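Local structure of putative decarboxylase involved in desferrioxamine biosynthesis (5O5C) at residues Q172-A177 and H216-K221; M178-D183 and G292-V297. The protein probably decarboxylates lysine with pyridoxal 5'-phosphate as its cofactor, a step in making the siderophore desferrioxamine. All coordinates share one frame; numbering follows the deposited sequence.

Contact 1 (Q172-A177 and H216-K221). With PLP (pyridoxal-5'-phosphate), chain H.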
loop_
_atom_site.group_PDB
_atom_site.type_symbol
_atom_site.label_atom_id
_atom_site.label_comp_id
_atom_site.label_asym_id
_atom_site.label_seq_id
_atom_site.Cartn_x
_atom_site.Cartn_y
_atom_site.Cartn_z
ATOM N N GLN B 172 4.843 6.656 0.304
ATOM C CA GLN B 172 5.361 6.046 -0.916
ATOM C C GLN B 172 5.407 7.069 -2.061
ATOM O O GLN B 172 6.317 7.052 -2.865
ATOM C CB GLN B 172 4.498 4.843 -1.307
ATOM C CG GLN B 172 4.900 4.097 -2.539
ATOM C CD GLN B 172 3.804 3.131 -2.978
ATOM O OE1 GLN B 172 3.131 2.587 -2.170
ATOM N NE2 GLN B 172 3.570 3.020 -4.268
ATOM N N SER B 173 4.443 7.983 -2.126
ATOM C CA SER B 173 4.528 9.073 -3.132
ATOM C C SER B 173 5.801 9.946 -2.954
ATOM O O SER B 173 6.514 10.262 -3.969
ATOM C CB SER B 173 3.258 9.894 -3.065
ATOM O OG SER B 173 2.131 8.993 -3.200
ATOM N N ASN B 174 6.111 10.276 -1.691
ATOM C CA ASN B 174 7.321 11.047 -1.356
ATOM C C ASN B 174 8.564 10.257 -1.651
ATOM O O ASN B 174 9.546 10.830 -2.084
ATOM C CB ASN B 174 7.350 11.573 0.074
ATOM C CG ASN B 174 6.441 12.775 0.287
ATOM O OD1 ASN B 174 6.009 13.428 -0.675
ATOM N ND2 ASN B 174 6.174 13.096 1.544
ATOM N N LEU B 175 8.517 8.937 -1.475
ATOM C CA LEU B 175 9.663 8.116 -1.876
ATOM C C LEU B 175 9.871 8.203 -3.387
ATOM O O LEU B 175 11.024 8.410 -3.849
ATOM C CB LEU B 175 9.522 6.681 -1.427
ATOM C CG LEU B 175 10.552 5.678 -1.959
ATOM C CD1 LEU B 175 11.945 6.123 -1.611
ATOM C CD2 LEU B 175 10.244 4.308 -1.372
ATOM N N MET B 176 8.774 8.135 -4.138
ATOM C CA MET B 176 8.892 8.110 -5.593
ATOM C C MET B 176 9.432 9.448 -6.050
ATOM O O MET B 176 10.270 9.485 -6.961
ATOM C CB MET B 176 7.555 7.818 -6.286
ATOM C CG MET B 176 6.995 6.442 -6.074
ATOM S SD MET B 176 5.477 6.368 -7.037
ATOM C CE MET B 176 4.826 4.742 -6.678
ATOM N N ALA B 177 9.005 10.524 -5.375
ATOM C CA ALA B 177 9.496 11.891 -5.671
ATOM C C ALA B 177 11.006 12.084 -5.492
ATOM O O ALA B 177 11.692 12.666 -6.385
ATOM C CB ALA B 177 8.730 12.956 -4.897
ATOM N N HIS B 216 7.249 16.878 6.400
ATOM C CA HIS B 216 6.917 15.561 6.941
ATOM C C HIS B 216 8.199 14.669 6.974
ATOM O O HIS B 216 9.026 14.764 6.087
ATOM C CB HIS B 216 5.825 14.941 6.094
ATOM C CG HIS B 216 5.283 13.667 6.676
ATOM N ND1 HIS B 216 5.777 12.427 6.333
ATOM C CD2 HIS B 216 4.307 13.448 7.584
ATOM C CE1 HIS B 216 5.158 11.494 7.049
ATOM N NE2 HIS B 216 4.237 12.091 7.786
ATOM N N PHE B 217 8.341 13.799 7.975
ATOM C CA PHE B 217 9.539 12.968 8.150
ATOM C C PHE B 217 9.771 11.899 7.063
ATOM O O PHE B 217 10.892 11.446 6.900
ATOM C CB PHE B 217 9.604 12.298 9.530
ATOM C CG PHE B 217 11.030 11.914 9.956
ATOM C CD1 PHE B 217 12.022 12.886 10.091
ATOM C CD2 PHE B 217 11.388 10.577 10.210
ATOM C CE1 PHE B 217 13.325 12.540 10.475
ATOM C CE2 PHE B 217 12.685 10.231 10.591
ATOM C CZ PHE B 217 13.651 11.218 10.728
ATOM N N SER B 218 8.731 11.557 6.304
ATOM C CA SER B 218 8.869 10.709 5.072
ATOM C C SER B 218 9.970 11.119 4.071
ATOM O O SER B 218 10.633 10.215 3.478
ATOM C CB SER B 218 7.519 10.483 4.369
ATOM O OG SER B 218 6.851 11.650 3.986
ATOM N N ILE B 219 10.234 12.432 3.956
ATOM C CA ILE B 219 11.351 12.956 3.151
ATOM C C ILE B 219 12.717 12.399 3.572
ATOM O O ILE B 219 13.384 11.773 2.769
ATOM C CB ILE B 219 11.395 14.504 3.086
ATOM C CG1 ILE B 219 10.083 15.106 2.523
ATOM C CG2 ILE B 219 12.591 14.979 2.266
ATOM C CD1 ILE B 219 9.547 14.459 1.261
ATOM N N GLN B 220 13.099 12.638 4.812
ATOM C CA GLN B 220 14.251 12.028 5.441
ATOM C C GLN B 220 14.260 10.474 5.422
ATOM O O GLN B 220 15.264 9.909 5.131
ATOM C CB GLN B 220 14.396 12.493 6.896
ATOM C CG GLN B 220 14.910 13.925 7.077
ATOM C CD GLN B 220 13.814 14.945 7.045
ATOM O OE1 GLN B 220 12.665 14.613 6.697
ATOM N NE2 GLN B 220 14.156 16.212 7.361
ATOM N N LYS B 221 13.141 9.818 5.726
ATOM C CA LYS B 221 13.033 8.348 5.622
ATOM C C LYS B 221 13.297 7.899 4.197
ATOM O O LYS B 221 13.974 6.886 3.962
ATOM C CB LYS B 221 11.667 7.832 6.084
ATOM C CG LYS B 221 11.283 8.128 7.540
ATOM C CD LYS B 221 9.866 7.645 7.884
ATOM C CE LYS B 221 9.773 7.132 9.312
ATOM N NZ LYS B 221 8.390 7.029 9.861
HETATM N N1 PLP H . 3.219 14.454 3.641
HETATM C C2 PLP H . 2.477 15.234 4.453
HETATM C C2A PLP H . 2.446 16.721 4.264
HETATM C C3 PLP H . 1.684 14.597 5.514
HETATM O O3 PLP H . 0.908 15.337 6.374
HETATM C C4 PLP H . 1.769 13.119 5.593
HETATM C C4A PLP H . 1.076 12.368 6.663
HETATM C C5 PLP H . 2.616 12.384 4.651
HETATM C C6 PLP H . 3.329 13.117 3.723
HETATM C C5A PLP H . 2.715 10.878 4.743
HETATM O O4P PLP H . 1.433 10.424 4.279
HETATM P P PLP H . 0.852 8.918 4.353
HETATM O O1P PLP H . 0.537 8.711 5.800
HETATM O O2P PLP H . -0.417 8.982 3.542
HETATM O O3P PLP H . 1.845 7.942 3.830
#

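Contact 2 (M178-D183 and G292-V297)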
loop_
_atom_site.group_PDB
_atom_site.type_symbol
_atom_site.label_atom_id
_atom_site.label_comp_id
_atom_site.label_asym_id
_atom_site.label_seq_id
_atom_site.Cartn_x
_atom_site.Cartn_y
_atom_site.Cartn_z
ATOM N N MET B 178 11.551 11.585 -4.383
ATOM C CA MET B 178 12.977 11.711 -4.174
ATOM C C MET B 178 13.753 10.710 -5.072
ATOM O O MET B 178 14.889 10.974 -5.451
ATOM C CB MET B 178 13.323 11.540 -2.703
ATOM C CG MET B 178 12.640 12.539 -1.768
ATOM S SD MET B 178 12.937 14.256 -2.223
ATOM C CE MET B 178 14.632 14.438 -2.095
ATOM N N LEU B 179 13.108 9.601 -5.445
ATOM C CA LEU B 179 13.706 8.620 -6.296
ATOM C C LEU B 179 13.919 9.229 -7.711
ATOM O O LEU B 179 15.038 9.193 -8.242
ATOM C CB LEU B 179 12.873 7.357 -6.336
ATOM C CG LEU B 179 13.240 6.221 -7.310
ATOM C CD1 LEU B 179 14.654 5.699 -7.229
ATOM C CD2 LEU B 179 12.231 5.104 -7.064
ATOM N N LEU B 180 12.846 9.801 -8.254
ATOM C CA LEU B 180 12.879 10.485 -9.518
ATOM C C LEU B 180 13.843 11.667 -9.478
ATOM O O LEU B 180 14.620 11.810 -10.390
ATOM C CB LEU B 180 11.499 10.928 -9.986
ATOM C CG LEU B 180 10.724 9.895 -10.786
ATOM C CD1 LEU B 180 10.600 8.596 -10.030
ATOM C CD2 LEU B 180 9.337 10.361 -11.182
ATOM N N ALA B 181 13.825 12.477 -8.422
ATOM C CA ALA B 181 14.766 13.627 -8.335
ATOM C C ALA B 181 16.168 13.141 -8.379
ATOM O O ALA B 181 16.941 13.661 -9.131
ATOM C CB ALA B 181 14.560 14.450 -7.074
ATOM N N ARG B 182 16.505 12.187 -7.527
ATOM C CA ARG B 182 17.784 11.504 -7.531
ATOM C C ARG B 182 18.138 10.968 -8.912
ATOM O O ARG B 182 19.190 11.357 -9.456
ATOM C CB ARG B 182 17.809 10.341 -6.532
ATOM C CG ARG B 182 19.161 9.677 -6.357
ATOM C CD ARG B 182 19.040 8.349 -5.636
ATOM N NE ARG B 182 18.459 7.340 -6.538
ATOM C CZ ARG B 182 18.251 6.068 -6.247
ATOM N NH1 ARG B 182 18.576 5.554 -5.061
ATOM N NH2 ARG B 182 17.722 5.283 -7.167
ATOM N N ASP B 183 17.313 10.062 -9.460
ATOM C CA ASP B 183 17.635 9.468 -10.768
ATOM C C ASP B 183 17.632 10.406 -11.941
ATOM O O ASP B 183 18.531 10.335 -12.762
ATOM C CB ASP B 183 16.801 8.239 -11.102
ATOM C CG ASP B 183 17.101 7.064 -10.192
ATOM O OD1 ASP B 183 17.794 7.223 -9.185
ATOM O OD2 ASP B 183 16.610 5.986 -10.487
ATOM N N GLY B 292 18.750 24.582 -11.537
ATOM C CA GLY B 292 18.370 23.270 -12.151
ATOM C C GLY B 292 17.736 22.200 -11.263
ATOM O O GLY B 292 17.806 20.983 -11.560
ATOM N N MET B 293 17.132 22.618 -10.167
ATOM C CA MET B 293 16.667 21.655 -9.149
ATOM C C MET B 293 15.271 21.121 -9.397
ATOM O O MET B 293 14.469 21.777 -9.997
ATOM C CB MET B 293 16.726 22.269 -7.753
ATOM C CG MET B 293 18.149 22.442 -7.277
ATOM S SD MET B 293 18.191 22.727 -5.531
ATOM C CE MET B 293 17.555 24.399 -5.381
ATOM N N TRP B 294 15.003 19.923 -8.884
ATOM C CA TRP B 294 13.707 19.295 -8.967
ATOM C C TRP B 294 12.847 19.987 -7.904
ATOM O O TRP B 294 13.305 20.150 -6.777
ATOM C CB TRP B 294 13.828 17.796 -8.660
ATOM C CG TRP B 294 12.556 17.020 -8.725
ATOM C CD1 TRP B 294 11.505 17.033 -7.823
ATOM C CD2 TRP B 294 12.171 16.139 -9.760
ATOM N NE1 TRP B 294 10.502 16.182 -8.250
ATOM C CE2 TRP B 294 10.896 15.614 -9.424
ATOM C CE3 TRP B 294 12.797 15.704 -10.923
ATOM C CZ2 TRP B 294 10.247 14.677 -10.214
ATOM C CZ3 TRP B 294 12.168 14.822 -11.686
ATOM C CH2 TRP B 294 10.884 14.307 -11.342
ATOM N N MET B 295 11.643 20.406 -8.285
ATOM C CA MET B 295 10.654 20.875 -7.331
ATOM C C MET B 295 9.603 19.816 -7.078
ATOM O O MET B 295 8.841 19.393 -7.975
ATOM C CB MET B 295 9.985 22.164 -7.763
ATOM C CG MET B 295 9.357 22.930 -6.611
ATOM S SD MET B 295 8.209 24.177 -7.210
ATOM C CE MET B 295 7.481 24.762 -5.693
ATOM N N HIS B 296 9.560 19.379 -5.834
ATOM C CA HIS B 296 8.520 18.484 -5.423
ATOM C C HIS B 296 7.566 19.218 -4.491
ATOM O O HIS B 296 7.982 19.838 -3.506
ATOM C CB HIS B 296 9.118 17.277 -4.751
ATOM C CG HIS B 296 8.104 16.429 -4.085
ATOM N ND1 HIS B 296 7.067 15.867 -4.786
ATOM C CD2 HIS B 296 7.931 16.079 -2.788
ATOM C CE1 HIS B 296 6.352 15.135 -3.967
ATOM N NE2 HIS B 296 6.816 15.288 -2.737
ATOM N N VAL B 297 6.285 19.196 -4.822
ATOM C CA VAL B 297 5.283 19.750 -3.904
ATOM C C VAL B 297 4.656 18.627 -3.099
ATOM O O VAL B 297 4.051 17.730 -3.680
ATOM C CB VAL B 297 4.253 20.596 -4.656
ATOM C CG1 VAL B 297 3.063 20.949 -3.789
ATOM C CG2 VAL B 297 4.931 21.855 -5.100
#

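Contact 1 (Q172-A177 and H216-K221)
Asn-174 reaches across to Ser-218 with its amide nitrogen. ND2 of Asn-174 donates to OG of Ser-218 at 2.9 Å, and the N-H points almost straight at the acceptor (165°). OG lies in the amide plane. The side chain of Asn-174 leaves helix 170-189 with CG anti to the carbonyl carbon (chi1 -76°), which turns the amide toward the second segment. ND2 also donates to Asp-298, another residue of the cofactor pocket. OD1 accepts from His-296, so both ends of the amide are held and its rotation is fixed.

Ile-219 packs on the same amide. Its terminal methyl CD1 sits over one face of the group, 3.7 Å from CG of Asn-174.

The contact lines the cofactor pocket of a fold type I, group II decarboxylase. Gly-170 N and Thr-171 N, in the first turn of helix 170-189, bind PLP, and Thr-380 of the second subunit binds it too. The pocket therefore draws on both chains.

The hydroxyl of Ser-218 lies between its backbone N and carbonyl carbon (chi1 58°). From there OG meets both Asn-174 and ND1 of His-216, the latter at 2.7 Å. Either atom of this second pair could be the donor. Ser-218 thus links Asn-174 to the imidazole and would help to fix the rotation of that ring.

His-216 lies against the cofactor. PLP C5 is 3.4 Å above the imidazole plane, over its centre. The closest approach is between His-216 CD2 and PLP C4, at 3.2 Å. A histidine laid over the pyridine ring in this way is familiar from the group II decarboxylases. At the imidazole edge, in its plane, comes CB of Ser-218. Asn-174 also touches the cofactor, with ND2 at 3.6 Å from PLP C6.

Contact 2 (M178-D183 and G292-V297)
Ala-181 and Leu-180 rest on the indole of Trp-294. The first kind of interaction is CH-pi. The methyl CB of Ala-181 stands over the face of the five-membered ring, 4.0 Å from its centroid and 25° off the ring normal. CA of Ala-181 comes over the same face, nearer the rim. The small residue lets the helix backbone itself come close to the ring.

Apolar packing extends this along the indole. CB of Leu-180 touches CH2 of Trp-294 at 3.7 Å, at the far end of the six-membered ring. The indole thus runs across the helix, touching two consecutive residues. Its CG is anti to the backbone N (chi1 -179°), which carries the ring from the strand to the helix. CB of His-296 lies at the ring edge, in plane.

Polar bonds hold the surroundings. NE1 of Trp-294 is hydrogen-bonded to OG of Ser-323, so the buried indole N-H has a partner. On the helix, Arg-182 grips its neighbour Asp-183 side-on, in a salt bridge. NE and NH2 of Arg-182 both reach OD1 of Asp-183, at 2.7 and 2.8 Å, close to the guanidinium plane. The same arginine donates to the backbone oxygens of Ala-224 and Ile-225 of the second subunit.

Segment 292-297 follows helix 281-290, which ends in a Schellman motif with Gly-292 as its C-prime residue. Strand 294-299 is the middle one of the seven-stranded mixed sheet. Helix 170-189 packs on one face of that sheet, nearly antiparallel to this strand, in the alpha/beta large domain of fold type I PLP enzymes.

How the contacts relate
Both contacts use helix 170-189, and their centres are 11 Å apart. Contact 1 takes the turns next to the cofactor; contact 2 takes the turns further on, away from the pocket. His-296 joins them. Its NE2 lies 2.9 Å from OD1 of Asn-174, a probable hydrogen bond, and its ND1 is 3.4 Å from CB of Ala-177. ND1 also bonds to Ser-323, the residue that holds Trp-294. A polar chain thus runs from Ser-323 through His-296 and Asn-174 to Ser-218 and His-216 beside PLP. Strand 294-299 itself carries Asp-298 and so reaches the pocket. Both contacts touch the second subunit.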